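Local coordinates for hypothetical protein (Bacteroides fragilis, PDB 4JX0), which is of unknown function but binds magnesium and joins an N-terminal BT_3987-like domain to a C-terminal domain of the F5/F8 type C (discoidin-like) family, at residues 225-230 against 296-301; 253-258 against 300-305. All coordinates share one frame; numbering follows the deposited sequence.

Contact 1 of 2, residues 225-230 against 296-301; sequences NNYLTI and KVRFEN
Arg-298 lies across Thr-229 and Tyr-227 on one face of an antiparallel strand pair, and its chain touches both neighbours over most of its length. CB sits near Thr-229 OG1 and the carbonyl oxygen of Leu-228. CG, anti to the backbone N (chi1 -179°), lies 3.7 Å from Thr-229 OG1 and comes up against CB of Tyr-227. CD is about equally far from that hydroxyl and from Tyr-227 CD1. At chi3 (-70°) the Arg-298 chain bends, and Arg-298 NE donates a hydrogen bond to Thr-229 OG1 at 3.1 Å, the hydroxyl lying somewhat out of the guanidinium plane. CZ then stands over the face of the tyrosine ring, 4.7 Å from its centroid, in a cation-pi contact; the ring and guanidinium planes are 31° apart. Trp-269 makes a second cation-pi contact with Arg-298, so the charged group has aromatic partners from two strands.

The two strands, 227-232 and 296-304, are neighbours in the five-stranded antiparallel sheet of the C-terminal domain, an arrangement consistent with the beta-sandwich of the F5/F8 type C family. Leu-228 and Phe-299 form a hydrogen-bonded pair, with Phe-299 N to Leu-228 O at 2.9 Å. Ile-230 and Val-297 form another, in which Ile-230 N reaches Val-297 O at 2.7 Å.

These four residues turn their side chains to the buried face. There Ile-230 CD1 meets the edge of the Phe-299 ring, 3.6 Å from CE2, while the CB atoms of Ile-230 and Val-297 approach to 4.5 Å. Phe-241 of strand 235-244 packs on both Ile-230 and Val-297, and Phe-197 of strand 196-199 covers Leu-228 and Ile-230.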
loop_
_atom_site.group_PDB
_atom_site.type_symbol
_atom_site.label_atom_id
_atom_site.label_comp_id
_atom_site.label_asym_id
_atom_site.label_seq_id
_atom_site.Cartn_x
_atom_site.Cartn_y
_atom_site.Cartn_z
ATOM N N ASN A 225 -9.046 11.792 -1.746
ATOM C CA ASN A 225 -8.798 12.135 -3.150
ATOM C C ASN A 225 -8.555 13.623 -3.358
ATOM O O ASN A 225 -8.117 13.993 -4.444
ATOM C CB ASN A 225 -9.947 11.672 -4.049
ATOM C CG ASN A 225 -10.122 10.171 -4.051
ATOM O OD1 ASN A 225 -9.147 9.405 -4.092
ATOM N ND2 ASN A 225 -11.369 9.710 -4.022
ATOM N N ASN A 226 -8.815 14.482 -2.352
ATOM C CA ASN A 226 -8.541 15.914 -2.500
ATOM C C ASN A 226 -7.047 16.168 -2.457
ATOM O O ASN A 226 -6.304 15.392 -1.846
ATOM C CB ASN A 226 -9.213 16.756 -1.415
ATOM C CG ASN A 226 -10.707 16.652 -1.333
ATOM O OD1 ASN A 226 -11.265 16.421 -0.260
ATOM N ND2 ASN A 226 -11.401 16.889 -2.426
ATOM N N TYR A 227 -6.613 17.259 -3.093
ATOM C CA TYR A 227 -5.206 17.649 -3.127
ATOM C C TYR A 227 -5.060 19.166 -3.025
ATOM O O TYR A 227 -6.027 19.912 -3.212
ATOM C CB TYR A 227 -4.532 17.143 -4.422
ATOM C CG TYR A 227 -5.137 17.712 -5.693
ATOM C CD1 TYR A 227 -4.711 18.931 -6.209
ATOM C CD2 TYR A 227 -6.153 17.041 -6.364
ATOM C CE1 TYR A 227 -5.276 19.466 -7.367
ATOM C CE2 TYR A 227 -6.714 17.557 -7.531
ATOM C CZ TYR A 227 -6.281 18.778 -8.024
ATOM O OH TYR A 227 -6.826 19.325 -9.168
ATOM N N LEU A 228 -3.820 19.608 -2.772
ATOM C CA LEU A 228 -3.444 21.016 -2.717
ATOM C C LEU A 228 -2.160 21.192 -3.499
ATOM O O LEU A 228 -1.145 20.620 -3.095
ATOM C CB LEU A 228 -3.262 21.458 -1.261
ATOM C CG LEU A 228 -2.682 22.857 -1.018
ATOM C CD1 LEU A 228 -3.561 23.945 -1.633
ATOM C CD2 LEU A 228 -2.487 23.097 0.455
ATOM N N THR A 229 -2.192 21.958 -4.611
ATOM C CA THR A 229 -1.011 22.191 -5.440
ATOM C C THR A 229 -0.425 23.560 -5.159
ATOM O O THR A 229 -1.155 24.541 -5.119
ATOM C CB THR A 229 -1.328 22.054 -6.934
ATOM O OG1 THR A 229 -2.120 20.897 -7.146
ATOM C CG2 THR A 229 -0.076 21.939 -7.788
ATOM N N ILE A 230 0.897 23.616 -4.977
ATOM C CA ILE A 230 1.678 24.837 -4.763
ATOM C C ILE A 230 2.334 25.112 -6.091
ATOM O O ILE A 230 3.059 24.244 -6.571
ATOM C CB ILE A 230 2.727 24.652 -3.615
ATOM C CG1 ILE A 230 2.080 24.803 -2.226
ATOM C CG2 ILE A 230 3.897 25.637 -3.759
ATOM C CD1 ILE A 230 1.002 23.847 -1.930
ATOM N N LYS A 296 6.335 22.921 -9.271
ATOM C CA LYS A 296 5.149 22.737 -8.440
ATOM C C LYS A 296 5.348 21.613 -7.418
ATOM O O LYS A 296 6.145 20.703 -7.638
ATOM C CB LYS A 296 3.918 22.382 -9.299
ATOM C CG LYS A 296 3.601 23.307 -10.449
ATOM C CD LYS A 296 2.374 22.805 -11.200
ATOM C CE LYS A 296 2.111 23.573 -12.471
ATOM N NZ LYS A 296 1.218 22.818 -13.388
ATOM N N VAL A 297 4.566 21.656 -6.332
ATOM C CA VAL A 297 4.533 20.625 -5.281
ATOM C C VAL A 297 3.055 20.374 -4.974
ATOM O O VAL A 297 2.303 21.338 -4.851
ATOM C CB VAL A 297 5.340 21.024 -4.017
ATOM C CG1 VAL A 297 5.230 19.955 -2.932
ATOM C CG2 VAL A 297 6.799 21.279 -4.369
ATOM N N ARG A 298 2.630 19.105 -4.889
ATOM C CA ARG A 298 1.233 18.737 -4.655
ATOM C C ARG A 298 1.119 17.792 -3.470
ATOM O O ARG A 298 1.727 16.719 -3.462
ATOM C CB ARG A 298 0.624 18.089 -5.923
ATOM C CG ARG A 298 -0.845 17.667 -5.815
ATOM C CD ARG A 298 -1.342 17.065 -7.114
ATOM N NE ARG A 298 -1.471 18.083 -8.159
ATOM C CZ ARG A 298 -1.830 17.847 -9.420
ATOM N NH1 ARG A 298 -2.105 16.608 -9.822
ATOM N NH2 ARG A 298 -1.917 18.850 -10.290
ATOM N N PHE A 299 0.295 18.168 -2.492
ATOM C CA PHE A 299 0.058 17.368 -1.299
ATOM C C PHE A 299 -1.181 16.530 -1.529
ATOM O O PHE A 299 -2.217 17.085 -1.893
ATOM C CB PHE A 299 -0.110 18.275 -0.079
ATOM C CG PHE A 299 1.124 19.095 0.196
ATOM C CD1 PHE A 299 2.244 18.518 0.774
ATOM C CD2 PHE A 299 1.162 20.448 -0.107
ATOM C CE1 PHE A 299 3.380 19.275 1.035
ATOM C CE2 PHE A 299 2.308 21.198 0.141
ATOM C CZ PHE A 299 3.410 20.606 0.704
ATOM N N GLU A 300 -1.070 15.202 -1.364
ATOM C CA GLU A 300 -2.172 14.261 -1.582
ATOM C C GLU A 300 -2.364 13.361 -0.368
ATOM O O GLU A 300 -1.486 13.274 0.484
ATOM C CB GLU A 300 -1.880 13.379 -2.816
ATOM C CG GLU A 300 -1.593 14.142 -4.095
ATOM C CD GLU A 300 -1.259 13.267 -5.286
ATOM O OE1 GLU A 300 -0.640 12.197 -5.085
ATOM O OE2 GLU A 300 -1.577 13.673 -6.427
ATOM N N ASN A 301 -3.520 12.684 -0.299
ATOM C CA ASN A 301 -3.844 11.737 0.766
ATOM C C ASN A 301 -3.595 12.362 2.157
ATOM O O ASN A 301 -2.968 11.756 3.035
ATOM C CB ASN A 301 -3.001 10.473 0.549
ATOM C CG ASN A 301 -3.506 9.272 1.292
ATOM O OD1 ASN A 301 -4.701 8.975 1.291
ATOM N ND2 ASN A 301 -2.610 8.558 1.959
#

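Contact 2 of 2, residues 253-258 against 300-305; sequences YMLKSC and ENMMAF
Lys-256 sets CB and CG over one face of the Phe-305 ring, CG above its centre at 3.5 Å from the centroid, a CH-pi contact; beyond CG the chain leads away, the two side chains crossing at about a right angle. Selenomethionine Met-254 approaches the same ring obliquely. Its SE is 4.7 Å from the centroid in a Met-aromatic contact, and CE lies near CD1 and CG. The lysine and Met-303 side chains lie side by side, pointing the same way, with Lys-256 CD 3.6 Å from Met-303 CE.

The backbone beneath forms a classic beta bulge in strand 255-263 where it pairs antiparallel with 296-304: Lys-256 and Ser-257 both face Met-303, whose carbonyl oxygen accepts from Lys-256 N at 2.9 Å and from Ser-257 N at 3.2 Å. Met-303 N returns a bond to Ser-257 O. Beyond the bulge, Phe-305 N donates to Met-254 O at 3.0 Å, which anchors the residue that carries the ring.

On the buried side Leu-255 CD2 touches Met-302 CE, and both side chains rest on Leu-243. Farther out, Lys-256 NZ is bound by Asp-276 in a salt bridge and by the carbonyl oxygen of Arg-277.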
loop_
_atom_site.group_PDB
_atom_site.type_symbol
_atom_site.label_atom_id
_atom_site.label_comp_id
_atom_site.label_asym_id
_atom_site.label_seq_id
_atom_site.Cartn_x
_atom_site.Cartn_y
_atom_site.Cartn_z
ATOM N N TYR A 253 -8.914 17.768 12.150
ATOM C CA TYR A 253 -8.457 18.698 11.127
ATOM C C TYR A 253 -6.972 19.102 11.275
ATOM O O TYR A 253 -6.511 19.951 10.513
ATOM C CB TYR A 253 -9.345 19.942 11.075
ATOM C CG TYR A 253 -10.819 19.616 11.010
ATOM C CD1 TYR A 253 -11.331 18.818 9.995
ATOM C CD2 TYR A 253 -11.702 20.089 11.973
ATOM C CE1 TYR A 253 -12.686 18.508 9.930
ATOM C CE2 TYR A 253 -13.061 19.786 11.921
ATOM C CZ TYR A 253 -13.551 18.994 10.896
ATOM O OH TYR A 253 -14.890 18.688 10.811
HETATM N N MSE A 254 -6.207 18.446 12.171
HETATM C CA MSE A 254 -4.784 18.722 12.378
HETATM C C MSE A 254 -3.997 17.790 11.479
HETATM O O MSE A 254 -4.035 16.586 11.706
HETATM C CB MSE A 254 -4.414 18.501 13.863
HETATM C CG MSE A 254 -2.911 18.558 14.151
HETATM SE SE MSE A 254 -2.477 18.459 16.031
HETATM C CE MSE A 254 -2.979 16.821 16.417
ATOM N N LEU A 255 -3.290 18.317 10.478
ATOM C CA LEU A 255 -2.498 17.503 9.550
ATOM C C LEU A 255 -1.489 16.608 10.272
ATOM O O LEU A 255 -0.655 17.110 11.025
ATOM C CB LEU A 255 -1.742 18.418 8.558
ATOM C CG LEU A 255 -0.742 17.765 7.599
ATOM C CD1 LEU A 255 -1.415 16.705 6.742
ATOM C CD2 LEU A 255 -0.104 18.808 6.714
ATOM N N LYS A 256 -1.574 15.284 10.029
ATOM C CA LYS A 256 -0.636 14.291 10.552
ATOM C C LYS A 256 0.269 13.816 9.454
ATOM O O LYS A 256 1.492 13.881 9.598
ATOM C CB LYS A 256 -1.365 13.081 11.143
ATOM C CG LYS A 256 -0.433 12.182 11.972
ATOM C CD LYS A 256 -0.676 10.711 11.769
ATOM C CE LYS A 256 0.005 9.872 12.821
ATOM N NZ LYS A 256 1.477 10.078 12.868
ATOM N N SER A 257 -0.333 13.290 8.365
ATOM C CA SER A 257 0.416 12.724 7.250
ATOM C C SER A 257 -0.135 13.105 5.895
ATOM O O SER A 257 -1.312 13.420 5.774
ATOM C CB SER A 257 0.411 11.201 7.350
ATOM O OG SER A 257 -0.901 10.678 7.246
ATOM N N CYS A 258 0.728 13.028 4.870
ATOM C CA CYS A 258 0.372 13.252 3.466
ATOM C C CYS A 258 1.515 12.804 2.543
ATOM O O CYS A 258 2.664 12.676 2.970
ATOM C CB CYS A 258 0.003 14.708 3.210
ATOM S SG CYS A 258 1.377 15.865 3.390
ATOM N N GLU A 300 -1.070 15.202 -1.364
ATOM C CA GLU A 300 -2.172 14.261 -1.582
ATOM C C GLU A 300 -2.364 13.361 -0.368
ATOM O O GLU A 300 -1.486 13.274 0.484
ATOM C CB GLU A 300 -1.880 13.379 -2.816
ATOM C CG GLU A 300 -1.593 14.142 -4.095
ATOM C CD GLU A 300 -1.259 13.267 -5.286
ATOM O OE1 GLU A 300 -0.640 12.197 -5.085
ATOM O OE2 GLU A 300 -1.577 13.673 -6.427
ATOM N N ASN A 301 -3.520 12.684 -0.299
ATOM C CA ASN A 301 -3.844 11.737 0.766
ATOM C C ASN A 301 -3.595 12.362 2.157
ATOM O O ASN A 301 -2.968 11.756 3.035
ATOM C CB ASN A 301 -3.001 10.473 0.549
ATOM C CG ASN A 301 -3.506 9.272 1.292
ATOM O OD1 ASN A 301 -4.701 8.975 1.291
ATOM N ND2 ASN A 301 -2.610 8.558 1.959
HETATM N N MSE A 302 -4.115 13.578 2.354
HETATM C CA MSE A 302 -3.891 14.324 3.594
HETATM C C MSE A 302 -4.796 13.809 4.707
HETATM O O MSE A 302 -6.020 13.966 4.629
HETATM C CB MSE A 302 -4.106 15.823 3.373
HETATM C CG MSE A 302 -3.294 16.381 2.213
HETATM SE SE MSE A 302 -3.567 18.266 1.977
HETATM C CE MSE A 302 -2.198 18.908 3.184
HETATM N N MSE A 303 -4.182 13.181 5.731
HETATM C CA MSE A 303 -4.864 12.623 6.898
HETATM C C MSE A 303 -4.589 13.425 8.161
HETATM O O MSE A 303 -3.451 13.836 8.396
HETATM C CB MSE A 303 -4.407 11.189 7.144
HETATM C CG MSE A 303 -5.391 10.395 7.976
HETATM SE SE MSE A 303 -4.653 8.746 8.608
HETATM C CE MSE A 303 -3.529 9.383 10.039
ATOM N N ALA A 304 -5.626 13.583 9.010
ATOM C CA ALA A 304 -5.514 14.270 10.294
ATOM C C ALA A 304 -5.060 13.294 11.390
ATOM O O ALA A 304 -5.071 12.085 11.168
ATOM C CB ALA A 304 -6.850 14.889 10.671
ATOM N N PHE A 305 -4.683 13.803 12.576
ATOM C CA PHE A 305 -4.283 12.933 13.703
ATOM C C PHE A 305 -5.449 12.067 14.225
ATOM O O PHE A 305 -5.198 11.003 14.787
ATOM C CB PHE A 305 -3.726 13.747 14.871
ATOM C CG PHE A 305 -2.241 13.974 14.811
ATOM C CD1 PHE A 305 -1.710 15.005 14.051
ATOM C CD2 PHE A 305 -1.373 13.201 15.565
ATOM C CE1 PHE A 305 -0.338 15.259 14.051
ATOM C CE2 PHE A 305 0.005 13.423 15.524
ATOM C CZ PHE A 305 0.511 14.464 14.783
#

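Contacts 1 and 2 use overlapping lengths of the chain around strand 296-304, which pairs with 227-232 in contact 1 and with 255-263 in contact 2. The chain turns a corner at Asn-301, one of two residues common to both contacts; the other, Glu-300, forms a salt bridge with Arg-259. The centres of the two contacts are about 12 Å apart, and they meet directly where Phe-299 CD1 packs on Cys-258 SG at 3.8 Å. Neither contact supplies a magnesium ligand. In the site formed by Ser-208, Asp-211, Asn-213, Asn-314 and Glu-315, the ion lies about 11 Å from the side chain of Leu-228 and about 14 Å from that of Met-302.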